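Local atomic coordinates of membrane-anchored mycosin mycp1 (Mycobacterium thermoresistibile, PDB entry 4HVL), a protein that acts as a membrane-anchored subtilisin-family serine endopeptidase of the type VII (ESX-1) secretion system, where it probably processes components or substrates of that pathway. Residues Pro36-Ala41 against Pro295-Gln300; Thr53-Phe58 against Asp362-Leu367; Pro77-Glu82 against Ala126-Leu131; Thr153-Ser158 against Arg189-Thr194; Thr223-Pro228 against Gln240-Ile245. All coordinates share one frame; numbering follows the deposited sequence.

Contact 1: residues Pro36-Ala41 against Pro295-Gln300; sequences PDSNFA and PVNALQ
Phe40 lays one face of its ring on Pro295 and carries its far end to the amide of Asn297. From the backbone outward, CB of Phe40 meets Pro295 CG at 3.9 Å. Phe40 CG is anti to the carbonyl carbon (chi1 -62°) and lies 3.6 Å from Pro295 CB, which stands over one ring face. That methylene makes a CH-pi contact, 3.7 Å from the ring centroid and displaced toward the rim. Farther out, Phe40 CE1 is 3.8 Å from Asn297 ND2, and Phe40 CZ is equally close to Asn297 CG; the ring and amide planes stand 59° apart, an oblique approach rather than a stack. The contact ties the loop between strand 23-25 and helix 45-50 to strand 295-300, the central strand of a small antiparallel sheet at the surface of this subtilisin-like protein. A classic beta bulge interrupts that strand, with Asn297 and Ala298 both facing Thr33. Near the phenyl tip, Asn297 ND2 donates to Ser38 OG at 3.0 Å in a fairly straight bond (165°) close to the amide plane. Both polar side chains are also tied to Tyr35: Ser38 OG bonds to its carbonyl oxygen, and Asn297 OD1 accepts from its backbone N.

Contact 2: residues Thr53-Phe58 against Asp362-Leu367; sequences TEAHKF and DPVAAL
Glu54, whose stem lies against Val364, holds Lys57 in a salt bridge three residues on, with Lys57 NZ 2.8 Å from Glu54 OE2 on the syn side of the carboxylate. The contact packs residues 54-58, on and following helix 52-55, against the first turn of the C-terminal helix 363-368, for which Asp362 is the N-cap. Its OD1 accepts from Ala365 N at 3.3 Å, a long but straight bond (169°) that comes from above the carboxylate plane. Arg51 forms a salt bridge to the same oxygen, so this cap carries a charge partner as well as a helix N-H. No hydrogen bond crosses between the segments; the contact between them is apolar. Glu54 CG, anti to its own backbone N (chi1 -174°), reaches Val364 CG2 at 3.7 Å, the two side chains crossing at a slant. Ala55 is small enough to bring its CA within 5.1 Å of Val364 CA, and its CB meets Pro363 CB at 4.1 Å. Pro363 and Leu367 also touch Leu321 and Leu324 of helix 311-328. Leu367 CD1 touches Ala55 O at 3.7 Å and Ala55 CB at 3.9 Å, with Phe58 CB 4.2 Å away.

Contact 3: residues Pro77-Glu82 against Ala126-Leu131; sequences PRVPAE and ARILSL
Glu82 and Arg127 are brought together by two torsions: Glu82 CG stands anti to its carbonyl carbon (chi1 -66°), with the chain extended beyond it, while the Arg127 chain bends at chi3 (78°) and turns NE back toward the glutamate. The two side chains cross at about a right angle. Arg127 NH2 donates to Glu82 OE1 at 2.8 Å, a salt bridge in which NH2 approaches from above the carboxylate plane and the oxygen lies somewhat off the guanidinium plane; the planes stand 67° apart, so the groups do not lie flat together as a coplanar pair. Beside the ion pair, two backbone bonds mark a parallel bridge between Glu82 and Leu129: Glu82 N donates to Ile128 O at 2.8 Å, and Ser130 N to Glu82 O at 2.9 Å. This pairing adds strand 82-86 as the outermost strand beyond 127-132 in the seven-stranded parallel sheet of the subtilisin fold. On one side of the pairing, Ala81 CB packs on Ile128 CG2 at 3.7 Å; CD1 of Ile128, which also touches Ala106 and Ala110 of helix 102-110, extends to Pro80 CD at 4.2 Å. Leu129 CD2 lies 3.8 Å from Glu82 CB. Before the bridge, Pro80 centres an inverse gamma turn, and its own carbonyl oxygen, Pro80 O, takes a proton at 2.7 Å from a water that also donates to Glu82 OE2 and accepts from Ile128 N. Arg127 NH1 also bonds to Thr65 OG1. The Glu82 carboxylate thus has both a cation and a water donor, which would favour its ionised form at this edge of the sheet.

Contact 4: residues Thr153-Ser158 against Arg189-Thr194; sequences TQTAGS and RPIDET
Ile191 makes the close part of this contact, pressing its side chain on the first turn of helix 154-171. Its CD1 comes 3.7 Å from Thr155 CG2, the two side chains crossing at about a right angle, and 3.9 Å from Ala156 N. With CG1 of Ile191 anti to the carbonyl carbon (chi1 -75°), CG2 falls anti to the backbone N and meets Ala156 CB at 3.9 Å. Tyr185 and Asn151 also touch Ile191. The helix begins with a capping bond, Thr153 OG1 accepting from Ala156 N at 3.1 Å, while the same hydroxyl bonds to Pro150 O. In this subtilisin-like chain the segment 189-194 links strand 183-186 to helix 194-206, so the contact joins the first turn of helix 154-171 to the loop leading into helix 194-206; Thr155 lies about 6 Å, side chain to side chain, from Glu181, a ligand of a bound zinc ion. Toward the outside the contact thins. Arg189 NH2 only grazes Thr153 CG2, 4.1 Å away near the guanidinium plane. A water donates to Ala156 O at 2.8 Å and may share a second, longer bond with Asp192 O. Asp192 turns outward into an Asx turn, its OD1 accepting from Thr194 N and, from the opposite face, from Thr194 OG1 at 3.0 Å.

Contact 5: residues Thr223-Pro228 against Gln240-Ile245; sequences TQNPPP and QQVQTI
Asn225 spends both ends of its side-chain amide on the backbone of Gln243 and Thr244. Its OD1 accepts from Thr244 N at 2.8 Å, in the carbonyl plane on a lone pair and nearly straight (173°), and from Gln243 N at the same 2.8 Å, tilted from that plane. Its ND2 donates to Thr244 O at 2.9 Å, close to the amide plane. CG is anti to the carbonyl carbon (chi1 -83°); the amide, through OD1 and ND2, bonds both N and O of Thr244, as a neighbouring strand's peptide groups could. Nearby, Thr244 OG1 donates to Thr223 O at 2.9 Å. Thr244 begins strand 244-247, which pairs antiparallel with strand 183-186 in a two-stranded sheet of this subtilisin-like protein; Thr244 touches Cys184, whose disulfide partner Cys222 directly precedes Thr223. Farther along, Pro226 fits beside Gln241 and Gln243, its CD 3.3 Å from Gln241 O and its CG 3.8 Å from Gln243 NE2. A water donates to Pro227 O, at 2.6 Å, and to Gln241 OE1. In the second shell, Gln224 OE1 accepts from Asn225 N at 3.0 Å, and its amide is fixed by Ser273 N and Ser271 O, while Ser273 O takes a further bond from Asn225 ND2.

Contact 3 alone joins strands of the main parallel sheet, and its centre lies about 15 Å from that of the chain. Contact 1 is a surface contact, its 295-300 strand belonging to a separate small sheet; contacts 2, 3, 4 and 5 are partly buried, contact 3 being the most central. Contacts 4 and 5 lie near each other, nearest atoms about 4 Å apart, and both involve surroundings of strand 183-186. Chemistry follows place: backbone pairing and an ion pair in contact 3, side-chain amides in contacts 1 and 5, and apolar packing on the starts of helices in contacts 2 and 4, each with its own N-cap. Contacts 2 and 4 lie on opposite sides of the chain's centre.

Contact 1: residues Pro36-Ala41 against Pro295-Gln300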
# COMPACT_ATOMS: atom_id res chain seq x y z
N PRO A 36 -11.08 17.95 -17.04
CA PRO A 36 -12.16 18.81 -17.47
C PRO A 36 -13.41 18.00 -17.78
O PRO A 36 -13.29 16.94 -18.36
CB PRO A 36 -11.60 19.46 -18.73
CG PRO A 36 -10.14 19.58 -18.44
CD PRO A 36 -9.83 18.27 -17.75
N ASP A 37 -14.56 18.50 -17.34
CA ASP A 37 -15.86 17.91 -17.62
C ASP A 37 -16.10 16.51 -17.05
O ASP A 37 -16.88 15.77 -17.59
CB ASP A 37 -16.10 17.90 -19.14
CG ASP A 37 -15.88 19.26 -19.75
OD1 ASP A 37 -16.62 20.20 -19.35
OD2 ASP A 37 -14.96 19.40 -20.60
N SER A 38 -15.43 16.15 -15.95
CA SER A 38 -15.70 14.89 -15.25
C SER A 38 -17.02 15.00 -14.48
O SER A 38 -17.31 16.02 -13.89
CB SER A 38 -14.57 14.58 -14.27
OG SER A 38 -13.33 14.37 -14.93
N ASN A 39 -17.81 13.95 -14.52
CA ASN A 39 -19.08 13.92 -13.79
C ASN A 39 -18.96 12.86 -12.70
O ASN A 39 -18.88 11.68 -13.00
CB ASN A 39 -20.23 13.61 -14.72
CG ASN A 39 -21.53 13.27 -13.97
OD1 ASN A 39 -21.76 13.72 -12.84
ND2 ASN A 39 -22.38 12.48 -14.62
N PHE A 40 -18.93 13.29 -11.44
CA PHE A 40 -18.72 12.36 -10.33
C PHE A 40 -20.01 11.81 -9.72
O PHE A 40 -19.97 11.10 -8.71
CB PHE A 40 -17.86 13.04 -9.26
CG PHE A 40 -16.48 13.42 -9.75
CD1 PHE A 40 -15.51 12.46 -9.87
CD2 PHE A 40 -16.18 14.73 -10.10
CE1 PHE A 40 -14.22 12.79 -10.29
CE2 PHE A 40 -14.91 15.08 -10.54
CZ PHE A 40 -13.93 14.11 -10.63
N ALA A 41 -21.14 12.11 -10.34
CA ALA A 41 -22.41 11.53 -9.91
C ALA A 41 -22.41 10.00 -10.08
O ALA A 41 -23.00 9.29 -9.28
CB ALA A 41 -23.56 12.15 -10.68
N PRO A 295 -14.30 15.07 -4.75
CA PRO A 295 -13.85 14.03 -5.67
C PRO A 295 -12.73 14.53 -6.60
O PRO A 295 -12.75 15.68 -7.06
CB PRO A 295 -15.11 13.66 -6.47
CG PRO A 295 -16.19 14.59 -6.05
CD PRO A 295 -15.71 15.47 -4.95
N VAL A 296 -11.73 13.67 -6.82
CA VAL A 296 -10.65 13.95 -7.73
C VAL A 296 -10.34 12.73 -8.60
O VAL A 296 -10.57 11.58 -8.19
CB VAL A 296 -9.35 14.34 -6.99
CG1 VAL A 296 -9.49 15.73 -6.38
CG2 VAL A 296 -8.96 13.29 -5.93
N ASN A 297 -9.77 12.98 -9.78
CA ASN A 297 -9.38 11.91 -10.71
C ASN A 297 -8.20 12.24 -11.63
O ASN A 297 -7.98 11.56 -12.62
CB ASN A 297 -10.60 11.47 -11.53
CG ASN A 297 -11.06 12.52 -12.51
OD1 ASN A 297 -10.52 13.64 -12.55
ND2 ASN A 297 -12.06 12.18 -13.33
N ALA A 298 -7.42 13.28 -11.27
CA ALA A 298 -6.27 13.70 -12.04
C ALA A 298 -5.22 14.29 -11.12
O ALA A 298 -5.54 14.81 -10.04
CB ALA A 298 -6.68 14.75 -13.07
N LEU A 299 -3.98 14.22 -11.57
CA LEU A 299 -2.84 14.82 -10.91
C LEU A 299 -2.05 15.64 -11.90
O LEU A 299 -2.13 15.41 -13.12
CB LEU A 299 -1.94 13.71 -10.35
CG LEU A 299 -2.66 12.87 -9.31
CD1 LEU A 299 -1.86 11.63 -9.00
CD2 LEU A 299 -2.95 13.70 -8.06
N GLN A 300 -1.29 16.61 -11.40
CA GLN A 300 -0.46 17.43 -12.28
C GLN A 300 0.75 16.58 -12.66
O GLN A 300 1.45 16.09 -11.79
CB GLN A 300 -0.02 18.73 -11.59
CG GLN A 300 -1.16 19.62 -11.07
CD GLN A 300 -2.04 20.17 -12.17
OE1 GLN A 300 -1.72 20.07 -13.35
NE2 GLN A 300 -3.16 20.76 -11.78

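Contact 2: residues Thr53-Phe58 against Asp362-Leu367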
# COMPACT_ATOMS: atom_id res chain seq x y z
N THR A 53 -21.13 -1.30 -3.20
CA THR A 53 -22.51 -1.12 -2.78
C THR A 53 -23.07 -2.40 -2.15
O THR A 53 -23.65 -2.35 -1.07
CB THR A 53 -23.40 -0.71 -3.98
OG1 THR A 53 -22.90 0.51 -4.55
CG2 THR A 53 -24.79 -0.49 -3.56
N GLU A 54 -22.90 -3.53 -2.81
CA GLU A 54 -23.38 -4.80 -2.26
C GLU A 54 -22.58 -5.18 -1.01
O GLU A 54 -23.16 -5.59 0.01
CB GLU A 54 -23.26 -5.89 -3.32
CG GLU A 54 -23.86 -7.24 -2.96
CD GLU A 54 -25.37 -7.21 -2.80
OE1 GLU A 54 -26.00 -6.23 -3.26
OE2 GLU A 54 -25.93 -8.17 -2.21
N ALA A 55 -21.26 -5.05 -1.08
CA ALA A 55 -20.42 -5.43 0.05
C ALA A 55 -20.85 -4.72 1.33
O ALA A 55 -20.82 -5.33 2.41
CB ALA A 55 -18.95 -5.16 -0.24
N HIS A 56 -21.25 -3.45 1.21
CA HIS A 56 -21.68 -2.65 2.37
C HIS A 56 -22.98 -3.10 3.03
O HIS A 56 -23.30 -2.60 4.11
CB HIS A 56 -21.80 -1.17 2.03
CG HIS A 56 -20.47 -0.51 1.77
ND1 HIS A 56 -20.35 0.65 1.03
CD2 HIS A 56 -19.22 -0.86 2.13
CE1 HIS A 56 -19.08 0.98 0.94
NE2 HIS A 56 -18.37 0.07 1.59
N LYS A 57 -23.74 -4.00 2.41
CA LYS A 57 -24.85 -4.63 3.11
C LYS A 57 -24.30 -5.52 4.24
O LYS A 57 -24.99 -5.79 5.22
CB LYS A 57 -25.73 -5.46 2.15
CG LYS A 57 -26.31 -4.66 0.98
CD LYS A 57 -27.56 -5.30 0.35
CE LYS A 57 -27.44 -6.82 0.22
NZ LYS A 57 -28.29 -7.39 -0.87
N PHE A 58 -23.04 -5.96 4.10
CA PHE A 58 -22.47 -6.98 4.98
C PHE A 58 -21.46 -6.44 6.00
O PHE A 58 -21.29 -7.06 7.06
CB PHE A 58 -21.86 -8.09 4.13
CG PHE A 58 -22.87 -8.72 3.21
CD1 PHE A 58 -23.92 -9.48 3.73
CD2 PHE A 58 -22.82 -8.49 1.84
CE1 PHE A 58 -24.89 -10.02 2.91
CE2 PHE A 58 -23.77 -9.04 1.01
CZ PHE A 58 -24.82 -9.81 1.54
N ASP A 362 -12.41 -10.16 -4.50
CA ASP A 362 -13.85 -10.23 -4.69
C ASP A 362 -14.51 -10.00 -3.33
O ASP A 362 -14.74 -10.94 -2.56
CB ASP A 362 -14.20 -11.58 -5.33
CG ASP A 362 -15.65 -11.72 -5.66
OD1 ASP A 362 -16.50 -10.93 -5.16
OD2 ASP A 362 -15.96 -12.67 -6.41
N PRO A 363 -14.77 -8.73 -2.99
CA PRO A 363 -15.29 -8.38 -1.67
C PRO A 363 -16.54 -9.12 -1.22
O PRO A 363 -16.63 -9.51 -0.05
CB PRO A 363 -15.58 -6.88 -1.83
CG PRO A 363 -14.51 -6.43 -2.74
CD PRO A 363 -14.46 -7.53 -3.78
N VAL A 364 -17.51 -9.31 -2.13
CA VAL A 364 -18.76 -9.95 -1.74
C VAL A 364 -18.51 -11.42 -1.46
O VAL A 364 -19.01 -11.95 -0.48
CB VAL A 364 -19.86 -9.80 -2.80
CG1 VAL A 364 -21.06 -10.69 -2.49
CG2 VAL A 364 -20.29 -8.35 -2.90
N ALA A 365 -17.74 -12.08 -2.33
CA ALA A 365 -17.35 -13.45 -2.08
C ALA A 365 -16.58 -13.55 -0.76
O ALA A 365 -16.84 -14.45 0.05
CB ALA A 365 -16.54 -14.01 -3.25
N ALA A 366 -15.66 -12.62 -0.51
CA ALA A 366 -14.86 -12.69 0.72
C ALA A 366 -15.76 -12.58 1.95
O ALA A 366 -15.57 -13.31 2.91
CB ALA A 366 -13.81 -11.60 0.74
N LEU A 367 -16.73 -11.68 1.90
CA LEU A 367 -17.66 -11.46 3.00
C LEU A 367 -18.75 -12.52 3.14
O LEU A 367 -19.28 -12.69 4.25
CB LEU A 367 -18.32 -10.08 2.87
CG LEU A 367 -17.35 -8.92 3.11
CD1 LEU A 367 -17.93 -7.61 2.62
CD2 LEU A 367 -16.97 -8.81 4.57

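Contact 3: residues Pro77-Glu82 against Ala126-Leu131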
# COMPACT_ATOMS: atom_id res chain seq x y z
N PRO A 77 -13.80 16.15 6.83
CA PRO A 77 -14.85 15.30 7.35
C PRO A 77 -15.00 13.99 6.56
O PRO A 77 -15.28 12.96 7.18
CB PRO A 77 -16.11 16.18 7.28
CG PRO A 77 -15.59 17.59 7.37
CD PRO A 77 -14.23 17.56 6.70
N ARG A 78 -14.79 14.01 5.23
CA ARG A 78 -14.90 12.78 4.44
C ARG A 78 -13.71 11.85 4.51
O ARG A 78 -13.86 10.66 4.22
CB ARG A 78 -15.22 13.08 2.98
CG ARG A 78 -16.66 13.54 2.81
CD ARG A 78 -16.99 13.76 1.36
NE ARG A 78 -17.26 12.51 0.64
CZ ARG A 78 -17.55 12.45 -0.65
NH1 ARG A 78 -17.61 13.56 -1.38
NH2 ARG A 78 -17.80 11.28 -1.21
N VAL A 79 -12.55 12.38 4.91
CA VAL A 79 -11.34 11.57 5.15
C VAL A 79 -10.80 11.99 6.52
O VAL A 79 -9.85 12.75 6.60
CB VAL A 79 -10.27 11.80 4.06
CG1 VAL A 79 -9.17 10.74 4.13
CG2 VAL A 79 -10.90 11.79 2.67
N PRO A 80 -11.50 11.58 7.61
CA PRO A 80 -11.23 12.11 8.95
C PRO A 80 -10.03 11.46 9.62
O PRO A 80 -10.15 10.86 10.69
CB PRO A 80 -12.53 11.81 9.71
CG PRO A 80 -13.02 10.57 9.07
CD PRO A 80 -12.70 10.72 7.61
N ALA A 81 -8.86 11.59 9.01
CA ALA A 81 -7.66 10.94 9.50
C ALA A 81 -7.16 11.51 10.82
O ALA A 81 -7.39 12.66 11.13
CB ALA A 81 -6.56 11.03 8.45
N GLU A 82 -6.44 10.67 11.57
CA GLU A 82 -5.86 11.03 12.85
C GLU A 82 -4.34 10.91 12.76
O GLU A 82 -3.83 10.13 11.95
CB GLU A 82 -6.45 10.15 13.95
CG GLU A 82 -7.93 10.39 14.18
CD GLU A 82 -8.59 9.32 15.06
OE1 GLU A 82 -8.26 9.27 16.26
OE2 GLU A 82 -9.42 8.53 14.56
N ALA A 126 -14.47 3.05 9.04
CA ALA A 126 -13.22 2.75 9.71
C ALA A 126 -12.55 4.03 10.20
O ALA A 126 -12.75 5.09 9.62
CB ALA A 126 -12.29 2.00 8.78
N ARG A 127 -11.77 3.94 11.27
CA ARG A 127 -10.85 5.03 11.60
C ARG A 127 -9.61 4.93 10.71
O ARG A 127 -9.26 3.84 10.24
CB ARG A 127 -10.42 4.98 13.06
CG ARG A 127 -11.47 5.50 14.02
CD ARG A 127 -11.12 5.19 15.48
NE ARG A 127 -10.10 6.07 16.04
CZ ARG A 127 -8.89 5.70 16.48
NH1 ARG A 127 -8.48 4.43 16.43
NH2 ARG A 127 -8.06 6.61 16.98
N ILE A 128 -8.96 6.07 10.49
CA ILE A 128 -7.74 6.17 9.67
C ILE A 128 -6.64 6.83 10.51
O ILE A 128 -6.84 7.96 10.99
CB ILE A 128 -7.99 7.10 8.47
CG1 ILE A 128 -9.07 6.53 7.56
CG2 ILE A 128 -6.71 7.38 7.69
CD1 ILE A 128 -9.94 7.63 6.97
N LEU A 129 -5.52 6.15 10.67
CA LEU A 129 -4.31 6.76 11.25
C LEU A 129 -3.33 7.02 10.12
O LEU A 129 -3.06 6.10 9.32
CB LEU A 129 -3.69 5.83 12.28
CG LEU A 129 -4.66 5.38 13.36
CD1 LEU A 129 -3.96 4.44 14.33
CD2 LEU A 129 -5.26 6.57 14.10
N SER A 130 -2.82 8.25 10.02
CA SER A 130 -1.90 8.64 8.94
C SER A 130 -0.44 8.73 9.41
O SER A 130 -0.09 9.53 10.27
CB SER A 130 -2.32 9.98 8.32
OG SER A 130 -1.41 10.40 7.29
N LEU A 131 0.41 7.91 8.80
CA LEU A 131 1.85 7.95 9.04
C LEU A 131 2.50 8.38 7.74
O LEU A 131 2.30 7.73 6.69
CB LEU A 131 2.38 6.58 9.40
CG LEU A 131 1.93 5.94 10.71
CD1 LEU A 131 0.57 5.25 10.56
CD2 LEU A 131 2.98 4.94 11.19
O HOH W 1 -10.39 8.35 11.76

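Contact 4: residues Thr153-Ser158 against Arg189-Thr194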
# COMPACT_ATOMS: atom_id res chain seq x y z
N THR A 153 22.64 4.20 1.17
CA THR A 153 21.80 4.80 0.14
C THR A 153 20.51 5.37 0.77
O THR A 153 20.15 5.04 1.90
CB THR A 153 21.36 3.77 -0.92
OG1 THR A 153 20.64 2.71 -0.27
CG2 THR A 153 22.58 3.17 -1.68
N GLN A 154 19.81 6.21 0.00
CA GLN A 154 18.54 6.73 0.44
C GLN A 154 17.51 5.60 0.61
O GLN A 154 16.69 5.66 1.53
CB GLN A 154 18.01 7.79 -0.53
CG GLN A 154 18.79 9.09 -0.49
CD GLN A 154 18.21 10.16 -1.42
OE1 GLN A 154 16.99 10.26 -1.62
NE2 GLN A 154 19.09 10.98 -1.99
N THR A 155 17.56 4.59 -0.26
CA THR A 155 16.69 3.41 -0.13
C THR A 155 16.92 2.70 1.20
O THR A 155 15.96 2.32 1.87
CB THR A 155 16.91 2.42 -1.28
OG1 THR A 155 16.71 3.09 -2.52
CG2 THR A 155 15.95 1.25 -1.20
N ALA A 156 18.18 2.51 1.58
CA ALA A 156 18.49 1.83 2.84
C ALA A 156 17.96 2.63 4.02
O ALA A 156 17.35 2.06 4.92
CB ALA A 156 19.97 1.62 2.98
N GLY A 157 18.16 3.93 3.98
CA GLY A 157 17.63 4.83 5.00
C GLY A 157 16.12 4.80 5.05
O GLY A 157 15.51 4.75 6.12
N SER A 158 15.49 4.82 3.88
CA SER A 158 14.04 4.77 3.78
C SER A 158 13.50 3.43 4.37
O SER A 158 12.48 3.40 5.06
CB SER A 158 13.62 5.00 2.33
OG SER A 158 12.28 4.66 2.11
N ARG A 189 22.92 -6.39 -4.76
CA ARG A 189 23.34 -5.29 -3.92
C ARG A 189 22.43 -5.23 -2.71
O ARG A 189 21.69 -4.26 -2.55
CB ARG A 189 23.27 -3.97 -4.70
CG ARG A 189 24.34 -3.83 -5.78
CD ARG A 189 24.34 -2.43 -6.41
NE ARG A 189 24.77 -1.39 -5.47
CZ ARG A 189 23.96 -0.53 -4.82
NH1 ARG A 189 22.64 -0.55 -4.99
NH2 ARG A 189 24.48 0.37 -3.99
N PRO A 190 22.46 -6.28 -1.87
CA PRO A 190 21.47 -6.41 -0.81
C PRO A 190 21.62 -5.37 0.31
O PRO A 190 22.72 -5.12 0.76
CB PRO A 190 21.73 -7.83 -0.26
CG PRO A 190 23.17 -8.09 -0.57
CD PRO A 190 23.40 -7.42 -1.89
N ILE A 191 20.51 -4.77 0.72
CA ILE A 191 20.49 -3.85 1.86
C ILE A 191 20.22 -4.70 3.11
O ILE A 191 19.44 -5.65 3.04
CB ILE A 191 19.34 -2.82 1.66
CG1 ILE A 191 19.75 -1.77 0.61
CG2 ILE A 191 18.95 -2.15 2.97
CD1 ILE A 191 18.58 -1.01 0.02
N ASP A 192 20.82 -4.36 4.26
CA ASP A 192 20.47 -5.06 5.49
C ASP A 192 19.15 -4.44 5.99
O ASP A 192 19.13 -3.35 6.48
CB ASP A 192 21.60 -5.01 6.55
CG ASP A 192 21.15 -5.55 7.93
OD1 ASP A 192 20.03 -6.12 8.04
OD2 ASP A 192 21.91 -5.38 8.94
N GLU A 193 18.04 -5.15 5.82
CA GLU A 193 16.72 -4.64 6.20
C GLU A 193 16.01 -5.63 7.13
O GLU A 193 14.78 -5.76 7.12
CB GLU A 193 15.88 -4.38 4.96
CG GLU A 193 15.69 -5.60 4.03
CD GLU A 193 14.40 -5.52 3.23
OE1 GLU A 193 13.33 -5.39 3.84
OE2 GLU A 193 14.43 -5.53 2.01
N THR A 194 16.83 -6.36 7.89
CA THR A 194 16.43 -7.26 8.98
C THR A 194 15.36 -6.64 9.88
O THR A 194 14.38 -7.30 10.27
CB THR A 194 17.73 -7.65 9.77
OG1 THR A 194 18.51 -8.50 8.93
CG2 THR A 194 17.44 -8.40 11.03
O HOH W 2 17.59 -0.61 5.58

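Contact 5: residues Thr223-Pro228 against Gln240-Ile245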
# COMPACT_ATOMS: atom_id res chain seq x y z
N THR A 223 12.86 -2.02 -11.77
CA THR A 223 12.85 -2.61 -13.08
C THR A 223 12.13 -3.95 -12.93
O THR A 223 12.36 -4.69 -11.97
CB THR A 223 14.27 -2.72 -13.67
OG1 THR A 223 15.11 -3.48 -12.80
CG2 THR A 223 14.86 -1.34 -13.82
N GLN A 224 11.21 -4.21 -13.86
CA GLN A 224 10.33 -5.39 -13.86
C GLN A 224 11.08 -6.70 -13.69
O GLN A 224 12.11 -6.89 -14.32
CB GLN A 224 9.55 -5.45 -15.18
CG GLN A 224 8.43 -6.49 -15.26
CD GLN A 224 7.45 -6.36 -14.11
OE1 GLN A 224 7.69 -6.88 -13.02
NE2 GLN A 224 6.34 -5.69 -14.35
N ASN A 225 10.55 -7.60 -12.88
CA ASN A 225 11.15 -8.92 -12.74
C ASN A 225 10.72 -9.84 -13.89
O ASN A 225 9.59 -9.75 -14.34
CB ASN A 225 10.77 -9.58 -11.41
CG ASN A 225 11.63 -9.11 -10.26
OD1 ASN A 225 12.87 -9.08 -10.37
ND2 ASN A 225 10.99 -8.76 -9.14
N PRO A 226 11.63 -10.72 -14.36
CA PRO A 226 11.23 -11.72 -15.39
C PRO A 226 10.26 -12.75 -14.83
O PRO A 226 10.25 -12.99 -13.63
CB PRO A 226 12.56 -12.41 -15.76
CG PRO A 226 13.64 -11.52 -15.29
CD PRO A 226 13.08 -10.71 -14.14
N PRO A 227 9.45 -13.38 -15.70
CA PRO A 227 8.59 -14.45 -15.21
C PRO A 227 9.37 -15.71 -14.74
O PRO A 227 10.55 -15.86 -15.03
CB PRO A 227 7.74 -14.80 -16.44
CG PRO A 227 8.59 -14.42 -17.60
CD PRO A 227 9.32 -13.19 -17.15
N PRO A 228 8.70 -16.62 -14.04
CA PRO A 228 9.26 -17.93 -13.72
C PRO A 228 9.71 -18.72 -14.95
O PRO A 228 9.11 -18.58 -16.01
CB PRO A 228 8.09 -18.67 -13.08
CG PRO A 228 7.16 -17.58 -12.59
CD PRO A 228 7.32 -16.44 -13.54
N GLN A 240 14.33 -17.72 -8.45
CA GLN A 240 15.65 -17.69 -9.08
C GLN A 240 15.74 -16.80 -10.33
O GLN A 240 16.81 -16.59 -10.82
CB GLN A 240 16.12 -19.10 -9.41
CG GLN A 240 16.14 -20.05 -8.22
CD GLN A 240 16.68 -19.38 -6.96
OE1 GLN A 240 17.72 -18.72 -6.99
NE2 GLN A 240 15.93 -19.48 -5.88
N GLN A 241 14.61 -16.29 -10.81
CA GLN A 241 14.56 -15.37 -11.96
C GLN A 241 14.47 -13.92 -11.49
O GLN A 241 14.51 -13.01 -12.30
CB GLN A 241 13.34 -15.70 -12.82
CG GLN A 241 13.22 -17.17 -13.18
CD GLN A 241 14.43 -17.64 -13.94
OE1 GLN A 241 14.97 -16.91 -14.77
NE2 GLN A 241 14.86 -18.88 -13.69
N VAL A 242 14.36 -13.70 -10.19
CA VAL A 242 14.22 -12.35 -9.65
C VAL A 242 15.51 -11.55 -9.83
O VAL A 242 16.60 -12.07 -9.57
CB VAL A 242 13.87 -12.39 -8.15
CG1 VAL A 242 14.06 -11.01 -7.50
CG2 VAL A 242 12.47 -12.93 -7.96
N GLN A 243 15.37 -10.30 -10.27
CA GLN A 243 16.48 -9.33 -10.30
C GLN A 243 16.27 -8.15 -9.33
O GLN A 243 17.25 -7.57 -8.85
CB GLN A 243 16.64 -8.77 -11.71
CG GLN A 243 16.78 -9.85 -12.77
CD GLN A 243 16.71 -9.30 -14.19
OE1 GLN A 243 16.20 -8.18 -14.43
NE2 GLN A 243 17.20 -10.09 -15.14
N THR A 244 15.01 -7.78 -9.11
CA THR A 244 14.65 -6.63 -8.29
C THR A 244 13.86 -7.07 -7.05
O THR A 244 12.78 -7.64 -7.16
CB THR A 244 13.85 -5.61 -9.11
OG1 THR A 244 14.62 -5.20 -10.24
CG2 THR A 244 13.49 -4.37 -8.30
N ILE A 245 14.43 -6.84 -5.87
CA ILE A 245 13.73 -7.02 -4.62
C ILE A 245 12.82 -5.80 -4.42
O ILE A 245 13.26 -4.66 -4.63
CB ILE A 245 14.73 -7.13 -3.44
CG1 ILE A 245 15.66 -8.34 -3.62
CG2 ILE A 245 14.02 -7.16 -2.08
CD1 ILE A 245 14.92 -9.65 -3.84
O HOH W 3 12.65 -15.92 -16.64